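Phytoene synthase (Enterococcus hirae, PDB 5IYS) probably joins two farnesyl diphosphate molecules head to head into a C30 carotenoid precursor, and binds magnesium together with a farnesyl thiodiphosphate inhibitor. Local coordinates at residues A[119-124]-A[181-186]; A[188-193]-A[210-215]; A[97-102]-A[144-149]; A[203-208]-A[261-266]. All blocks are in the same frame, centred on the assembly; numbering follows the deposited sequence.

Contact 1: A[119-124]-A[181-186]; sequences FKQPET and GRIYLT
The Phe119 ring carries Arg182 on one face and meets Ile183 O at its edge, close to the ring plane. On the face, Arg182 CG makes a CH-pi contact, 4.0 Å from the ring centroid. Phe119 CZ comes within 3.3 Å of Ile183 O. The same ring turns its edge to the face of Tyr184 in an edge-to-face pair, centroids 4.8 Å apart and planes at 65°. The bond to Phe119 CB points toward 181-186, and CG is anti to the backbone N (chi1 -172°). Arg182 is extended from CG to NE, and its guanidinium lies nearly parallel to the Phe119 ring. Its NH1 donates to Tyr184 OH at 2.7 Å, with the oxygen in the guanidinium plane. Its NH2 forms a salt bridge with Asp60, a magnesium ligand in the DDxxD sequence. Here two interhelical loops of the all-helical synthase fold run side by side near the metal site. Gly181, at positive phi, ends the preceding helix in a Schellman motif. Further along, Gln121 NE2 donates to Leu185 O at 2.8 Å. Gln121 CG lies against Ile183 O, and its NE2 against Ile183 CG2. Packing is tight where Pro122 CG reaches Tyr184 O at 3.0 Å. Ile183 O is buried without a hydrogen-bond partner. Thr186 CG2 lies 3.4 Å from Thr124 O, while Thr186 OG1 caps the next helix at Asp189 N.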
loop_
_atom_site.group_PDB
_atom_site.type_symbol
_atom_site.label_atom_id
_atom_site.label_comp_id
_atom_site.label_asym_id
_atom_site.label_seq_id
_atom_site.Cartn_x
_atom_site.Cartn_y
_atom_site.Cartn_z
ATOM N N PHE A 119 -18.735 4.270 -3.324
ATOM C CA PHE A 119 -17.682 5.231 -3.633
ATOM C C PHE A 119 -18.178 6.675 -3.723
ATOM O O PHE A 119 -19.161 6.931 -4.407
ATOM C CB PHE A 119 -16.939 4.861 -4.920
ATOM C CG PHE A 119 -15.731 5.717 -5.152
ATOM C CD1 PHE A 119 -14.603 5.549 -4.367
ATOM C CD2 PHE A 119 -15.805 6.825 -5.978
ATOM C CE1 PHE A 119 -13.522 6.394 -4.498
ATOM C CE2 PHE A 119 -14.747 7.684 -6.082
ATOM C CZ PHE A 119 -13.619 7.489 -5.308
ATOM N N LYS A 120 -17.507 7.601 -3.034
ATOM C CA LYS A 120 -17.702 9.038 -3.245
ATOM C C LYS A 120 -16.356 9.691 -3.520
ATOM O O LYS A 120 -15.382 9.414 -2.824
ATOM C CB LYS A 120 -18.296 9.708 -2.006
ATOM C CG LYS A 120 -19.504 9.010 -1.402
ATOM C CD LYS A 120 -20.755 9.307 -2.187
ATOM C CE LYS A 120 -21.946 8.579 -1.586
ATOM N NZ LYS A 120 -23.146 8.773 -2.446
ATOM N N GLN A 121 -16.299 10.548 -4.534
ATOM C CA GLN A 121 -15.135 11.390 -4.782
ATOM C C GLN A 121 -14.823 12.290 -3.592
ATOM O O GLN A 121 -15.700 13.015 -3.121
ATOM C CB GLN A 121 -15.386 12.285 -6.003
ATOM C CG GLN A 121 -14.172 13.116 -6.394
ATOM C CD GLN A 121 -14.447 14.069 -7.529
ATOM O OE1 GLN A 121 -15.572 14.144 -8.030
ATOM N NE2 GLN A 121 -13.435 14.848 -7.903
ATOM N N PRO A 122 -13.555 12.318 -3.149
ATOM C CA PRO A 122 -13.184 13.237 -2.079
ATOM C C PRO A 122 -13.495 14.671 -2.475
ATOM O O PRO A 122 -13.130 15.072 -3.575
ATOM C CB PRO A 122 -11.668 13.072 -2.003
ATOM C CG PRO A 122 -11.278 12.584 -3.326
ATOM C CD PRO A 122 -12.379 11.629 -3.700
ATOM N N GLU A 123 -14.012 15.476 -1.551
ATOM C CA GLU A 123 -14.228 16.885 -1.852
ATOM C C GLU A 123 -12.948 17.689 -1.659
ATOM O O GLU A 123 -12.603 18.545 -2.484
ATOM C CB GLU A 123 -15.405 17.453 -1.038
ATOM C CG GLU A 123 -16.478 16.403 -0.724
ATOM C CD GLU A 123 -17.905 16.862 -0.985
ATOM O OE1 GLU A 123 -18.733 16.774 -0.054
ATOM O OE2 GLU A 123 -18.221 17.258 -2.131
ATOM N N THR A 124 -12.165 17.330 -0.645
ATOM C CA THR A 124 -10.950 18.090 -0.352
ATOM C C THR A 124 -9.713 17.173 -0.292
ATOM O O THR A 124 -9.863 15.960 -0.193
ATOM C CB THR A 124 -11.097 18.810 0.995
ATOM O OG1 THR A 124 -11.292 17.826 2.012
ATOM C CG2 THR A 124 -12.333 19.723 0.995
ATOM N N GLY A 181 -15.991 4.207 -12.714
ATOM C CA GLY A 181 -16.852 5.078 -11.923
ATOM C C GLY A 181 -16.211 5.732 -10.709
ATOM O O GLY A 181 -16.895 6.349 -9.876
ATOM N N ARG A 182 -14.882 5.700 -10.651
ATOM C CA ARG A 182 -14.206 6.305 -9.522
ATOM C C ARG A 182 -13.323 7.481 -9.902
ATOM O O ARG A 182 -12.448 7.364 -10.760
ATOM C CB ARG A 182 -13.394 5.257 -8.765
ATOM C CG ARG A 182 -14.212 4.085 -8.247
ATOM C CD ARG A 182 -13.405 3.356 -7.190
ATOM N NE ARG A 182 -14.047 2.113 -6.780
ATOM C CZ ARG A 182 -13.529 1.250 -5.909
ATOM N NH1 ARG A 182 -12.385 1.516 -5.282
ATOM N NH2 ARG A 182 -14.179 0.125 -5.643
ATOM N N ILE A 183 -13.460 8.567 -9.148
ATOM C CA ILE A 183 -12.521 9.679 -9.240
ATOM C C ILE A 183 -11.945 9.894 -7.855
ATOM O O ILE A 183 -12.681 10.237 -6.935
ATOM C CB ILE A 183 -13.193 10.988 -9.740
ATOM C CG1 ILE A 183 -13.809 10.764 -11.129
ATOM C CG2 ILE A 183 -12.183 12.146 -9.766
ATOM C CD1 ILE A 183 -14.474 12.012 -11.732
ATOM N N TYR A 184 -10.650 9.622 -7.702
ATOM C CA TYR A 184 -9.949 9.950 -6.458
ATOM C C TYR A 184 -9.399 11.374 -6.396
ATOM O O TYR A 184 -9.126 11.908 -5.323
ATOM C CB TYR A 184 -8.830 8.919 -6.223
ATOM C CG TYR A 184 -9.372 7.537 -5.925
ATOM C CD1 TYR A 184 -9.753 7.182 -4.632
ATOM C CD2 TYR A 184 -9.543 6.600 -6.946
ATOM C CE1 TYR A 184 -10.250 5.933 -4.358
ATOM C CE2 TYR A 184 -10.035 5.338 -6.680
ATOM C CZ TYR A 184 -10.373 5.008 -5.378
ATOM O OH TYR A 184 -10.850 3.743 -5.103
ATOM N N LEU A 185 -9.113 11.968 -7.545
ATOM C CA LEU A 185 -8.689 13.364 -7.561
ATOM C C LEU A 185 -9.773 14.223 -6.893
ATOM O O LEU A 185 -10.953 13.887 -6.964
ATOM C CB LEU A 185 -8.473 13.835 -9.005
ATOM C CG LEU A 185 -7.507 12.995 -9.840
ATOM C CD1 LEU A 185 -7.479 13.525 -11.279
ATOM C CD2 LEU A 185 -6.103 12.988 -9.231
ATOM N N THR A 186 -9.364 15.248 -6.154
ATOM C CA THR A 186 -10.312 15.968 -5.329
ATOM C C THR A 186 -11.126 16.965 -6.148
ATOM O O THR A 186 -10.678 17.482 -7.178
ATOM C CB THR A 186 -9.669 16.642 -4.106
ATOM O OG1 THR A 186 -8.906 17.787 -4.507
ATOM C CG2 THR A 186 -8.769 15.653 -3.363
#

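Contact 2: A[188-193]-A[210-215]; sequences EDMTRF and VALWES
Phe193 lays one ring face on the backbone of Ala211 and Leu212. Leu212 CA makes a CH-pi contact there, 3.8 Å from the ring centroid. Phe193 CD1 meets Ala211 CB at 3.5 Å, and Phe193 CZ meets Ser215 CB at 3.4 Å. Ala211, Leu212 and Ser215, the last about one turn on, all meet the ring from one helix. Leu212 reaches back across the pair. Its CG is anti to the backbone N (chi1 -174°), and its CD1 touches Asp189 CB and, at 3.8 Å, Met190 CE. Met190 is bent at chi2 and chi3, which carries its methyl to this leucine although its CB points away.

The opposite face of the Phe193 ring is lined by Arg192 CG. The guanidinium of Arg192 in turn has Phe193 CZ over one face, offset toward the rim. Arg192 NH2 donates to a water at 2.7 Å, and that water also bonds Ser215 OG at 3.3 Å. The bridge is a polar link at the margin of an otherwise apolar contact. Farther out, Arg125 grips both sides: its NE pairs with Asp189 OD2 in a salt bridge, and its NH2 bonds Ser215 OG. Helices 187-193 and 207-227 are consecutive in the chain. The local axes approach to 9.4 Å with their directions 130° apart, an inclined helix pair in the all-alpha fold of the squalene and phytoene synthase family.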
loop_
_atom_site.group_PDB
_atom_site.type_symbol
_atom_site.label_atom_id
_atom_site.label_comp_id
_atom_site.label_asym_id
_atom_site.label_seq_id
_atom_site.Cartn_x
_atom_site.Cartn_y
_atom_site.Cartn_z
ATOM N N GLU A 188 -11.830 19.857 -5.152
ATOM C CA GLU A 188 -11.134 21.115 -4.992
ATOM C C GLU A 188 -9.949 21.287 -5.935
ATOM O O GLU A 188 -9.800 22.340 -6.566
ATOM C CB GLU A 188 -10.788 21.316 -3.523
ATOM C CG GLU A 188 -9.399 21.824 -3.220
ATOM C CD GLU A 188 -9.161 21.855 -1.721
ATOM O OE1 GLU A 188 -8.449 20.960 -1.206
ATOM O OE2 GLU A 188 -9.798 22.704 -1.057
ATOM N N ASP A 189 -9.188 20.212 -6.141
ATOM C CA ASP A 189 -8.114 20.225 -7.126
ATOM C C ASP A 189 -8.607 20.389 -8.560
ATOM O O ASP A 189 -8.046 21.172 -9.322
ATOM C CB ASP A 189 -7.228 18.987 -6.973
ATOM C CG ASP A 189 -6.256 19.122 -5.814
ATOM O OD1 ASP A 189 -5.681 20.227 -5.689
ATOM O OD2 ASP A 189 -6.039 18.135 -5.064
ATOM N N MET A 190 -9.632 19.633 -8.933
ATOM C CA MET A 190 -10.211 19.742 -10.268
ATOM C C MET A 190 -10.647 21.173 -10.581
ATOM O O MET A 190 -10.350 21.689 -11.661
ATOM C CB MET A 190 -11.428 18.836 -10.367
ATOM C CG MET A 190 -11.203 17.483 -9.745
ATOM S SD MET A 190 -11.577 16.221 -10.966
ATOM C CE MET A 190 -10.103 16.432 -11.960
ATOM N N THR A 191 -11.243 21.830 -9.588
ATOM C CA THR A 191 -11.592 23.247 -9.693
ATOM C C THR A 191 -10.367 24.176 -9.753
ATOM O O THR A 191 -10.283 25.029 -10.640
ATOM C CB THR A 191 -12.557 23.657 -8.566
ATOM O OG1 THR A 191 -13.745 22.856 -8.643
ATOM C CG2 THR A 191 -12.919 25.126 -8.664
ATOM N N ARG A 192 -9.386 23.959 -8.877
ATOM C CA ARG A 192 -8.197 24.813 -8.797
ATOM C C ARG A 192 -7.418 24.814 -10.118
ATOM O O ARG A 192 -6.958 25.871 -10.578
ATOM C CB ARG A 192 -7.314 24.396 -7.603
ATOM C CG ARG A 192 -5.832 24.772 -7.695
ATOM C CD ARG A 192 -5.050 24.330 -6.454
ATOM N NE ARG A 192 -3.633 24.697 -6.524
ATOM C CZ ARG A 192 -2.671 24.126 -5.805
ATOM N NH1 ARG A 192 -2.960 23.159 -4.940
ATOM N NH2 ARG A 192 -1.410 24.499 -5.977
ATOM N N PHE A 193 -7.339 23.649 -10.763
ATOM C CA PHE A 193 -6.506 23.498 -11.951
ATOM C C PHE A 193 -7.325 23.562 -13.240
ATOM O O PHE A 193 -6.774 23.449 -14.330
ATOM C CB PHE A 193 -5.660 22.214 -11.885
ATOM C CG PHE A 193 -4.589 22.249 -10.826
ATOM C CD1 PHE A 193 -3.402 22.940 -11.039
ATOM C CD2 PHE A 193 -4.815 21.683 -9.577
ATOM C CE1 PHE A 193 -2.425 23.028 -10.038
ATOM C CE2 PHE A 193 -3.864 21.775 -8.575
ATOM C CZ PHE A 193 -2.658 22.412 -8.806
ATOM N N VAL A 210 -2.284 17.900 -16.365
ATOM C CA VAL A 210 -0.870 17.718 -16.054
ATOM C C VAL A 210 -0.481 18.558 -14.840
ATOM O O VAL A 210 0.169 18.070 -13.915
ATOM C CB VAL A 210 0.047 17.998 -17.262
ATOM C CG1 VAL A 210 1.519 17.925 -16.832
ATOM C CG2 VAL A 210 -0.219 16.968 -18.374
ATOM N N ALA A 211 -0.996 19.785 -14.792
ATOM C CA ALA A 211 -0.785 20.669 -13.653
ATOM C C ALA A 211 -1.230 20.001 -12.358
ATOM O O ALA A 211 -0.490 20.008 -11.371
ATOM C CB ALA A 211 -1.535 21.965 -13.869
ATOM N N LEU A 212 -2.464 19.500 -12.356
ATOM C CA LEU A 212 -3.048 18.849 -11.197
ATOM C C LEU A 212 -2.258 17.596 -10.809
ATOM O O LEU A 212 -1.845 17.465 -9.660
ATOM C CB LEU A 212 -4.503 18.475 -11.484
ATOM C CG LEU A 212 -5.355 17.904 -10.343
ATOM C CD1 LEU A 212 -6.849 17.886 -10.726
ATOM C CD2 LEU A 212 -4.887 16.513 -9.931
ATOM N N TRP A 213 -2.027 16.721 -11.785
ATOM C CA TRP A 213 -1.188 15.542 -11.630
ATOM C C TRP A 213 0.124 15.892 -10.927
ATOM O O TRP A 213 0.473 15.318 -9.886
ATOM C CB TRP A 213 -0.930 14.889 -12.989
ATOM C CG TRP A 213 -0.420 13.470 -12.898
ATOM C CD1 TRP A 213 -1.160 12.322 -13.048
ATOM C CD2 TRP A 213 0.932 13.048 -12.672
ATOM N NE1 TRP A 213 -0.359 11.218 -12.868
ATOM C CE2 TRP A 213 0.935 11.634 -12.682
ATOM C CE3 TRP A 213 2.144 13.725 -12.483
ATOM C CZ2 TRP A 213 2.106 10.881 -12.525
ATOM C CZ3 TRP A 213 3.295 12.984 -12.265
ATOM C CH2 TRP A 213 3.271 11.570 -12.285
ATOM N N GLU A 214 0.833 16.862 -11.476
ATOM C CA GLU A 214 2.113 17.261 -10.916
ATOM C C GLU A 214 2.006 17.866 -9.528
ATOM O O GLU A 214 2.881 17.634 -8.696
ATOM C CB GLU A 214 2.896 18.159 -11.866
ATOM C CG GLU A 214 3.474 17.398 -13.056
ATOM C CD GLU A 214 4.644 16.486 -12.693
ATOM O OE1 GLU A 214 5.072 16.427 -11.521
ATOM O OE2 GLU A 214 5.120 15.763 -13.579
ATOM N N SER A 215 0.911 18.577 -9.256
ATOM C CA SER A 215 0.698 19.081 -7.915
ATOM C C SER A 215 0.625 17.920 -6.916
ATOM O O SER A 215 1.125 18.017 -5.792
ATOM C CB SER A 215 -0.610 19.856 -7.823
ATOM O OG SER A 215 -0.709 20.483 -6.562
HETATM O O HOH W 1 0.995 23.207 -5.948
#

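Contact 3: A[97-102]-A[144-149]; sequences DNFPMV and LPLLTE
Phe99 CG stands anti to its own carbonyl carbon (chi1 -66°), and Leu146 CG does likewise (chi1 -45°). The two side chains then cross at about a right angle. Leu146 CD2 comes over one face of the Phe99 ring, offset toward the rim. It makes a CH-pi contact 3.8 Å from the centroid and is closest to Phe99 CD2, at 3.4 Å. Phe99 CD1 also lies 3.6 Å from Pro145 O.

Pro145 meets both Pro100 and Met101. Its CG packs on Pro100 O at 3.5 Å, and the two proline rings slide past each other in opposite directions. Met101, bent at chi2, crosses Pro145 at about a right angle, with SD 4.0 Å from Pro145 CB. The same sulfur also touches Leu146 CD2. Pro100 is the centre of an inverse gamma turn, which redirects the chain just after helix 87-98.

Leu146 also packs on Ser44 and Val45 of helix 39-60, and Phe99 reaches Lys41 and Ser44 there. The contact joins the turns after helices 87-98 and 125-143, beside helix 39-60, as plain hydrophobic packing between interhelical turns of the all-helical synthase fold.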
loop_
_atom_site.group_PDB
_atom_site.type_symbol
_atom_site.label_atom_id
_atom_site.label_comp_id
_atom_site.label_asym_id
_atom_site.label_seq_id
_atom_site.Cartn_x
_atom_site.Cartn_y
_atom_site.Cartn_z
ATOM N N ASP A 97 1.603 -13.699 17.750
ATOM C CA ASP A 97 2.309 -14.348 18.863
ATOM C C ASP A 97 3.752 -13.881 19.018
ATOM O O ASP A 97 4.320 -13.960 20.133
ATOM C CB ASP A 97 2.346 -15.867 18.699
ATOM C CG ASP A 97 1.046 -16.543 19.089
ATOM O OD1 ASP A 97 0.112 -15.878 19.603
ATOM O OD2 ASP A 97 0.957 -17.766 18.847
ATOM N N ASN A 98 4.383 -13.588 17.882
ATOM C CA ASN A 98 5.829 -13.364 17.831
ATOM C C ASN A 98 6.250 -11.905 17.930
ATOM O O ASN A 98 7.412 -11.623 18.202
ATOM C CB ASN A 98 6.442 -13.956 16.550
ATOM C CG ASN A 98 6.476 -15.496 16.544
ATOM O OD1 ASN A 98 6.239 -16.166 17.549
ATOM N ND2 ASN A 98 6.724 -16.060 15.363
ATOM N N PHE A 99 5.382 -10.993 17.498
ATOM C CA PHE A 99 5.695 -9.557 17.460
ATOM C C PHE A 99 4.539 -8.812 18.121
ATOM O O PHE A 99 3.430 -9.338 18.142
ATOM C CB PHE A 99 5.839 -9.093 16.005
ATOM C CG PHE A 99 7.021 -9.710 15.299
ATOM C CD1 PHE A 99 8.286 -9.159 15.428
ATOM C CD2 PHE A 99 6.861 -10.843 14.508
ATOM C CE1 PHE A 99 9.378 -9.745 14.780
ATOM C CE2 PHE A 99 7.942 -11.445 13.903
ATOM C CZ PHE A 99 9.201 -10.901 14.046
ATOM N N PRO A 100 4.767 -7.573 18.574
ATOM C CA PRO A 100 3.710 -6.791 19.230
ATOM C C PRO A 100 2.746 -6.185 18.223
ATOM O O PRO A 100 2.594 -4.960 18.113
ATOM C CB PRO A 100 4.489 -5.716 19.986
ATOM C CG PRO A 100 5.779 -5.576 19.249
ATOM C CD PRO A 100 6.073 -6.881 18.562
ATOM N N MET A 101 2.174 -7.048 17.384
ATOM C CA MET A 101 1.192 -6.607 16.403
ATOM C C MET A 101 -0.045 -6.095 17.133
ATOM O O MET A 101 -0.368 -6.599 18.209
ATOM C CB MET A 101 0.809 -7.835 15.570
ATOM C CG MET A 101 2.019 -8.368 14.807
ATOM S SD MET A 101 2.495 -7.343 13.381
ATOM C CE MET A 101 1.077 -7.594 12.303
ATOM N N VAL A 102 -0.782 -5.185 16.502
ATOM C CA VAL A 102 -2.021 -4.645 17.079
ATOM C C VAL A 102 -3.164 -4.744 16.079
ATOM O O VAL A 102 -2.978 -4.543 14.876
ATOM C CB VAL A 102 -1.838 -3.194 17.615
ATOM C CG1 VAL A 102 -0.753 -3.184 18.694
ATOM C CG2 VAL A 102 -1.392 -2.269 16.516
ATOM N N LEU A 144 4.589 -2.108 11.094
ATOM C CA LEU A 144 5.626 -1.468 11.900
ATOM C C LEU A 144 6.248 -2.392 12.949
ATOM O O LEU A 144 7.453 -2.328 13.195
ATOM C CB LEU A 144 5.059 -0.235 12.601
ATOM C CG LEU A 144 5.307 1.136 11.954
ATOM C CD1 LEU A 144 4.848 2.328 12.860
ATOM C CD2 LEU A 144 6.782 1.282 11.593
ATOM N N PRO A 145 5.435 -3.225 13.619
ATOM C CA PRO A 145 6.045 -4.007 14.682
ATOM C C PRO A 145 7.019 -5.046 14.132
ATOM O O PRO A 145 7.826 -5.587 14.886
ATOM C CB PRO A 145 4.842 -4.696 15.351
ATOM C CG PRO A 145 3.676 -3.795 15.044
ATOM C CD PRO A 145 3.968 -3.362 13.620
ATOM N N LEU A 146 6.969 -5.315 12.836
ATOM C CA LEU A 146 8.003 -6.179 12.246
ATOM C C LEU A 146 9.329 -5.483 11.975
ATOM O O LEU A 146 10.300 -6.137 11.575
ATOM C CB LEU A 146 7.525 -6.862 10.956
ATOM C CG LEU A 146 6.123 -7.477 11.018
ATOM C CD1 LEU A 146 5.598 -7.908 9.636
ATOM C CD2 LEU A 146 6.128 -8.670 11.937
ATOM N N LEU A 147 9.299 -4.150 11.998
ATOM C CA LEU A 147 10.362 -3.345 11.397
ATOM C C LEU A 147 11.151 -2.499 12.385
ATOM O O LEU A 147 12.163 -1.914 12.028
ATOM C CB LEU A 147 9.754 -2.442 10.309
ATOM C CG LEU A 147 8.954 -3.123 9.188
ATOM C CD1 LEU A 147 8.351 -2.051 8.284
ATOM C CD2 LEU A 147 9.911 -4.016 8.395
ATOM N N THR A 148 10.631 -2.320 13.592
ATOM C CA THR A 148 11.244 -1.410 14.542
ATOM C C THR A 148 10.989 -1.979 15.936
ATOM O O THR A 148 9.959 -2.612 16.153
ATOM C CB THR A 148 10.698 0.063 14.404
ATOM O OG1 THR A 148 11.434 0.936 15.274
ATOM C CG2 THR A 148 9.241 0.169 14.769
ATOM N N GLU A 149 11.860 -1.637 16.885
ATOM C CA GLU A 149 11.712 -2.056 18.269
ATOM C C GLU A 149 10.492 -1.416 18.918
ATOM O O GLU A 149 9.779 -2.076 19.656
ATOM C CB GLU A 149 12.989 -1.800 19.094
ATOM C CG GLU A 149 13.480 -0.336 19.155
ATOM C CD GLU A 149 14.895 -0.164 19.765
ATOM O OE1 GLU A 149 15.004 0.046 20.995
ATOM O OE2 GLU A 149 15.908 -0.187 19.020
#

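Contact 4: A[203-208]-A[261-266]; sequences KQAQTQ and YSLFDN
A single antiparallel beta bridge joins residues 203-208 to 261-266, in a protein that otherwise contains almost nothing but helix and loop. Gln204 and Ser262 form its non-hydrogen-bonded pair, with CA atoms 4.4 Å apart. Two backbone bonds flank them. Leu263 N donates to Lys203 O at 3.0 Å. Ala205 N donates to Tyr261 O at 2.9 Å. Each acceptor also receives a CA-H...O contact: Ser262 CA lies 3.3 Å from Lys203 O, and Gln204 CA lies 3.5 Å from Tyr261 O.

Side chains add a modest apolar patch. Ala205 CB meets Tyr261 CB at 3.8 Å and Leu263 CD2 at 4.1 Å. Val210 and Leu209 of helix 207-227 extend this patch. Gln204 is bent at chi2 (-73°), which folds its amide back over Ser262, where NE2 bonds Gln259 O. Ser262 OG is also held by Gln259, through NE2. The bent chain of Lys203 brings NZ near Phe264 CB, the two side chains crossing at about a right angle. Tyr261 carries its ring away from the bridge, and its OH probably bonds Glu214. Leu263 has a further backbone bond to Gly175. The bridge pins the loop leading into helix 207-227 against the one after helix 236-258, as an isolated beta bridge between two interhelical loops of a helical fold.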
loop_
_atom_site.group_PDB
_atom_site.type_symbol
_atom_site.label_atom_id
_atom_site.label_comp_id
_atom_site.label_asym_id
_atom_site.label_seq_id
_atom_site.Cartn_x
_atom_site.Cartn_y
_atom_site.Cartn_z
ATOM N N LYS A 203 -6.359 9.646 -23.691
ATOM C CA LYS A 203 -5.130 8.849 -23.651
ATOM C C LYS A 203 -3.955 9.556 -22.974
ATOM O O LYS A 203 -3.207 8.939 -22.210
ATOM C CB LYS A 203 -4.736 8.379 -25.054
ATOM C CG LYS A 203 -5.753 7.415 -25.660
ATOM C CD LYS A 203 -5.076 6.209 -26.309
ATOM C CE LYS A 203 -4.099 5.503 -25.356
ATOM N NZ LYS A 203 -4.724 4.848 -24.156
ATOM N N GLN A 204 -3.835 10.856 -23.224
ATOM C CA GLN A 204 -2.792 11.684 -22.627
ATOM C C GLN A 204 -3.429 12.884 -21.918
ATOM O O GLN A 204 -4.448 13.415 -22.362
ATOM C CB GLN A 204 -1.763 12.137 -23.673
ATOM C CG GLN A 204 -1.285 11.064 -24.659
ATOM C CD GLN A 204 -0.342 10.049 -24.032
ATOM O OE1 GLN A 204 -0.453 8.849 -24.295
ATOM N NE2 GLN A 204 0.619 10.523 -23.237
ATOM N N ALA A 205 -2.917 13.215 -20.734
ATOM C CA ALA A 205 -3.447 14.338 -19.966
ATOM C C ALA A 205 -3.349 15.662 -20.731
ATOM O O ALA A 205 -2.276 16.026 -21.203
ATOM C CB ALA A 205 -2.726 14.459 -18.638
ATOM N N GLN A 206 -4.420 16.446 -20.679
ATOM C CA GLN A 206 -4.363 17.828 -21.141
ATOM C C GLN A 206 -3.565 18.674 -20.161
ATOM O O GLN A 206 -3.225 18.229 -19.061
ATOM C CB GLN A 206 -5.761 18.419 -21.293
ATOM C CG GLN A 206 -6.327 18.236 -22.685
ATOM C CD GLN A 206 -7.827 18.425 -22.701
ATOM O OE1 GLN A 206 -8.317 19.556 -22.687
ATOM N NE2 GLN A 206 -8.562 17.322 -22.624
ATOM N N THR A 207 -3.282 19.899 -20.586
ATOM C CA THR A 207 -2.376 20.783 -19.866
ATOM C C THR A 207 -2.853 20.999 -18.442
ATOM O O THR A 207 -2.045 20.933 -17.521
ATOM C CB THR A 207 -2.207 22.140 -20.595
ATOM O OG1 THR A 207 -1.496 21.904 -21.811
ATOM C CG2 THR A 207 -1.434 23.161 -19.738
ATOM N N GLN A 208 -4.149 21.245 -18.277
ATOM C CA GLN A 208 -4.717 21.463 -16.961
ATOM C C GLN A 208 -4.540 20.226 -16.070
ATOM O O GLN A 208 -4.244 20.369 -14.886
ATOM C CB GLN A 208 -6.201 21.823 -17.039
ATOM C CG GLN A 208 -6.504 23.180 -17.676
ATOM C CD GLN A 208 -6.352 23.162 -19.183
ATOM O OE1 GLN A 208 -6.334 22.100 -19.814
ATOM N NE2 GLN A 208 -6.209 24.345 -19.770
ATOM N N TYR A 261 2.423 11.557 -19.436
ATOM C CA TYR A 261 1.175 11.658 -18.709
ATOM C C TYR A 261 0.054 10.880 -19.394
ATOM O O TYR A 261 -1.042 11.392 -19.600
ATOM C CB TYR A 261 0.797 13.122 -18.520
ATOM C CG TYR A 261 1.880 13.907 -17.823
ATOM C CD1 TYR A 261 2.084 13.783 -16.451
ATOM C CD2 TYR A 261 2.828 14.599 -18.564
ATOM C CE1 TYR A 261 3.134 14.450 -15.826
ATOM C CE2 TYR A 261 3.852 15.294 -17.953
ATOM C CZ TYR A 261 4.010 15.218 -16.591
ATOM O OH TYR A 261 5.040 15.933 -16.014
ATOM N N SER A 262 0.366 9.663 -19.815
ATOM C CA SER A 262 -0.670 8.702 -20.185
ATOM C C SER A 262 -1.574 8.384 -18.989
ATOM O O SER A 262 -1.092 8.220 -17.851
ATOM C CB SER A 262 -0.023 7.416 -20.694
ATOM O OG SER A 262 0.879 6.905 -19.721
ATOM N N LEU A 263 -2.872 8.255 -19.260
ATOM C CA LEU A 263 -3.854 8.025 -18.209
ATOM C C LEU A 263 -4.184 6.541 -18.068
ATOM O O LEU A 263 -4.712 6.112 -17.039
ATOM C CB LEU A 263 -5.121 8.840 -18.476
ATOM C CG LEU A 263 -4.899 10.354 -18.604
ATOM C CD1 LEU A 263 -6.152 11.081 -19.058
ATOM C CD2 LEU A 263 -4.346 10.980 -17.324
ATOM N N PHE A 264 -3.817 5.757 -19.076
ATOM C CA PHE A 264 -4.090 4.321 -19.083
ATOM C C PHE A 264 -2.801 3.521 -19.188
ATOM O O PHE A 264 -1.771 4.040 -19.614
ATOM C CB PHE A 264 -5.003 3.918 -20.244
ATOM C CG PHE A 264 -6.401 4.434 -20.123
ATOM C CD1 PHE A 264 -6.727 5.690 -20.615
ATOM C CD2 PHE A 264 -7.392 3.669 -19.514
ATOM C CE1 PHE A 264 -8.020 6.170 -20.503
ATOM C CE2 PHE A 264 -8.674 4.160 -19.385
ATOM C CZ PHE A 264 -8.975 5.425 -19.845
ATOM N N ASP A 265 -2.888 2.247 -18.830
ATOM C CA ASP A 265 -1.843 1.281 -19.122
ATOM C C ASP A 265 -0.524 1.684 -18.463
ATOM O O ASP A 265 0.524 1.690 -19.113
ATOM C CB ASP A 265 -1.674 1.136 -20.643
ATOM C CG ASP A 265 -0.649 0.088 -21.012
ATOM O OD1 ASP A 265 -0.693 -1.006 -20.415
ATOM O OD2 ASP A 265 0.235 0.378 -21.849
ATOM N N ASN A 266 -0.579 1.975 -17.165
ATOM C CA ASN A 266 0.584 2.476 -16.433
ATOM C C ASN A 266 1.121 1.447 -15.437
ATOM O O ASN A 266 2.140 1.674 -14.780
ATOM C CB ASN A 266 0.235 3.771 -15.687
ATOM C CG ASN A 266 -0.009 4.945 -16.628
ATOM O OD1 ASN A 266 -0.831 5.820 -16.357
ATOM N ND2 ASN A 266 0.768 5.006 -17.697
#

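Contact 2 shares a side of the chain's centre with contact 1 and with contact 4; contact 3 lies opposite all three, its centre about 34 Å from that of contact 1. Contact 3 is the buried one, has no hydrogen bond between its segments and is mainly apolar. The other three are partly buried and mix packing with polar links. Contact 1 reaches the magnesium site through Arg182; contact 2 lies away from the annotated sites. Contacts 1 and 2 touch through Leu185 and Leu212, and a probable Glu123 O to Glu188 N bond. Contacts 2 and 4 share helix 207-227 and meet where Trp213 packs edge-to-face with Tyr261. Contact 2 joins helices mainly by side-chain packing, but contact 4 joins loops mainly by backbone bonds.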